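Local coordinates for cupin domain-containing protein (Rhodopseudomonas palustris, PDB 3LAG) that is of unknown function but has a cupin fold that binds a nickel ion in the crystal and also binds calcium, at residues 19-24 against 88-93. Residues are numbered along the deposited sequence; the frame is centred on the assembly and turned at random.
Sequences VTEWRL and VFLEIE
Thr20 pairs with Glu91 and Trp22 with Phe89 through two backbone hydrogen bonds each, which joins strands 17-24 and 87-94 as antiparallel neighbours in the cupin beta barrel. Thr20, Trp22, Phe89 and Glu91 share one face of the sheet. There CB of Trp22 sits over the Phe89 ring, a CH-pi contact 3.7 Å from the ring centroid. Phe89 CG, between its backbone N and carbonyl carbon (chi1 58°), starts a ring whose far end comes nearer to Trp22. The indole is near parallel to the phenyl (22°) but slid aside, and the rings barely overlap. CG2 of Thr20 sits above one indole face, toward its rim. Trp22 NE1 donates to a water in the indole plane at 2.9 Å, and this water donates to Glu91 OE2 at 2.6 Å. An alanine at Trp22 would probably leave CG2 of Thr20 without the ring it packs against, and the water without its NE1 donor. On the other face, Val19 CG1 meets Leu90 CD2 at 4.0 Å. CG1 of Val88 lies over one face of the Arg23 guanidinium. The nickel ion, held by His33, His35 and His77, is about 4 Å from the Glu91 side chain. The Trp22-water-Glu91 chain therefore probably helps to position a second-shell carboxylate beside the metal.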
loop_
_atom_site.group_PDB
_atom_site.type_symbol
_atom_site.label_atom_id
_atom_site.label_comp_id
_atom_site.label_asym_id
_atom_site.label_seq_id
_atom_site.Cartn_x
_atom_site.Cartn_y
_atom_site.Cartn_z
ATOM N N VAL B 19 -8.875 -0.752 2.848
ATOM C CA VAL B 19 -7.468 -1.002 3.136
ATOM C C VAL B 19 -7.348 -1.587 4.534
ATOM O O VAL B 19 -7.746 -0.947 5.503
ATOM C CB VAL B 19 -6.631 0.282 3.030
ATOM C CG1 VAL B 19 -5.185 -0.042 3.304
ATOM C CG2 VAL B 19 -6.777 0.903 1.647
ATOM N N THR B 20 -6.829 -2.811 4.616
ATOM C CA THR B 20 -6.649 -3.511 5.882
ATOM C C THR B 20 -5.191 -3.839 6.113
ATOM O O THR B 20 -4.524 -4.406 5.246
ATOM C CB THR B 20 -7.434 -4.837 5.909
ATOM O OG1 THR B 20 -8.804 -4.580 5.585
ATOM C CG2 THR B 20 -7.364 -5.499 7.281
ATOM N N GLU B 21 -4.705 -3.472 7.292
ATOM C CA GLU B 21 -3.378 -3.865 7.736
ATOM C C GLU B 21 -3.456 -5.209 8.446
ATOM O O GLU B 21 -4.198 -5.363 9.419
ATOM C CB GLU B 21 -2.811 -2.814 8.689
ATOM C CG GLU B 21 -1.444 -3.152 9.238
ATOM C CD GLU B 21 -0.957 -2.094 10.203
ATOM O OE1 GLU B 21 -1.749 -1.185 10.536
ATOM O OE2 GLU B 21 0.215 -2.159 10.623
ATOM N N TRP B 22 -2.687 -6.177 7.950
ATOM C CA TRP B 22 -2.605 -7.502 8.552
ATOM C C TRP B 22 -1.277 -7.674 9.262
ATOM O O TRP B 22 -0.223 -7.386 8.701
ATOM C CB TRP B 22 -2.772 -8.601 7.489
ATOM C CG TRP B 22 -4.181 -8.707 7.004
ATOM C CD1 TRP B 22 -4.729 -8.107 5.901
ATOM C CD2 TRP B 22 -5.243 -9.434 7.629
ATOM N NE1 TRP B 22 -6.066 -8.423 5.799
ATOM C CE2 TRP B 22 -6.403 -9.244 6.843
ATOM C CE3 TRP B 22 -5.323 -10.237 8.773
ATOM C CZ2 TRP B 22 -7.628 -9.820 7.172
ATOM C CZ3 TRP B 22 -6.544 -10.813 9.096
ATOM C CH2 TRP B 22 -7.679 -10.602 8.296
ATOM N N ARG B 23 -1.342 -8.133 10.507
ATOM C CA ARG B 23 -0.149 -8.453 11.281
ATOM C C ARG B 23 -0.270 -9.879 11.771
ATOM O O ARG B 23 -1.215 -10.228 12.484
ATOM C CB ARG B 23 0.005 -7.496 12.465
ATOM C CG ARG B 23 0.407 -6.112 12.040
ATOM C CD ARG B 23 0.568 -5.167 13.225
ATOM N NE ARG B 23 1.161 -3.907 12.797
ATOM C CZ ARG B 23 2.466 -3.657 12.779
ATOM N NH1 ARG B 23 3.340 -4.570 13.182
ATOM N NH2 ARG B 23 2.899 -2.477 12.370
ATOM N N LEU B 24 0.684 -10.710 11.372
ATOM C CA LEU B 24 0.684 -12.113 11.759
ATOM C C LEU B 24 1.885 -12.417 12.631
ATOM O O LEU B 24 3.018 -12.506 12.145
ATOM C CB LEU B 24 0.687 -13.029 10.535
ATOM C CG LEU B 24 -0.684 -13.370 9.957
ATOM C CD1 LEU B 24 -1.308 -12.173 9.274
ATOM C CD2 LEU B 24 -0.540 -14.531 8.990
ATOM N N VAL B 88 3.846 -8.606 8.056
ATOM C CA VAL B 88 3.000 -7.422 7.984
ATOM C C VAL B 88 2.774 -7.038 6.537
ATOM O O VAL B 88 3.710 -6.904 5.758
ATOM C CB VAL B 88 3.630 -6.222 8.705
ATOM C CG1 VAL B 88 2.638 -5.065 8.745
ATOM C CG2 VAL B 88 4.073 -6.611 10.119
ATOM N N PHE B 89 1.508 -6.868 6.173
ATOM C CA PHE B 89 1.166 -6.419 4.836
ATOM C C PHE B 89 -0.159 -5.688 4.869
ATOM O O PHE B 89 -0.981 -5.917 5.759
ATOM C CB PHE B 89 1.107 -7.583 3.834
ATOM C CG PHE B 89 0.122 -8.654 4.196
ATOM C CD1 PHE B 89 -1.163 -8.653 3.674
ATOM C CD2 PHE B 89 0.498 -9.703 5.020
ATOM C CE1 PHE B 89 -2.065 -9.657 4.001
ATOM C CE2 PHE B 89 -0.405 -10.709 5.348
ATOM C CZ PHE B 89 -1.684 -10.681 4.832
ATOM N N LEU B 90 -0.345 -4.795 3.908
ATOM C CA LEU B 90 -1.634 -4.169 3.678
ATOM C C LEU B 90 -2.315 -4.873 2.520
ATOM O O LEU B 90 -1.677 -5.291 1.551
ATOM C CB LEU B 90 -1.493 -2.664 3.400
ATOM C CG LEU B 90 -1.453 -1.753 4.637
ATOM C CD1 LEU B 90 -0.355 -2.121 5.613
ATOM C CD2 LEU B 90 -1.329 -0.291 4.216
ATOM N N GLU B 91 -3.618 -5.038 2.650
ATOM C CA GLU B 91 -4.428 -5.579 1.587
ATOM C C GLU B 91 -5.448 -4.531 1.184
ATOM O O GLU B 91 -6.201 -4.015 2.017
ATOM C CB GLU B 91 -5.129 -6.816 2.081
ATOM C CG GLU B 91 -5.302 -7.842 1.014
ATOM C CD GLU B 91 -5.495 -9.210 1.590
ATOM O OE1 GLU B 91 -4.562 -10.039 1.496
ATOM O OE2 GLU B 91 -6.580 -9.435 2.151
ATOM N N ILE B 92 -5.464 -4.232 -0.107
ATOM C CA ILE B 92 -6.298 -3.178 -0.655
ATOM C C ILE B 92 -7.336 -3.825 -1.567
ATOM O O ILE B 92 -6.997 -4.352 -2.624
ATOM C CB ILE B 92 -5.445 -2.144 -1.430
ATOM C CG1 ILE B 92 -4.369 -1.537 -0.516
ATOM C CG2 ILE B 92 -6.324 -1.048 -2.005
ATOM C CD1 ILE B 92 -3.023 -2.234 -0.567
ATOM N N GLU B 93 -8.591 -3.817 -1.129
ATOM C CA GLU B 93 -9.677 -4.481 -1.835
ATOM C C GLU B 93 -10.523 -3.447 -2.553
ATOM O O GLU B 93 -10.867 -2.413 -1.986
ATOM C CB GLU B 93 -10.546 -5.253 -0.845
ATOM C CG GLU B 93 -9.837 -6.389 -0.149
ATOM C CD GLU B 93 -10.728 -7.043 0.875
ATOM O OE1 GLU B 93 -10.865 -6.480 1.984
ATOM O OE2 GLU B 93 -11.300 -8.110 0.572
HETATM O O HOH W 1 -8.989 -4.876 2.894
HETATM O O HOH W 2 -7.878 -7.754 3.660
#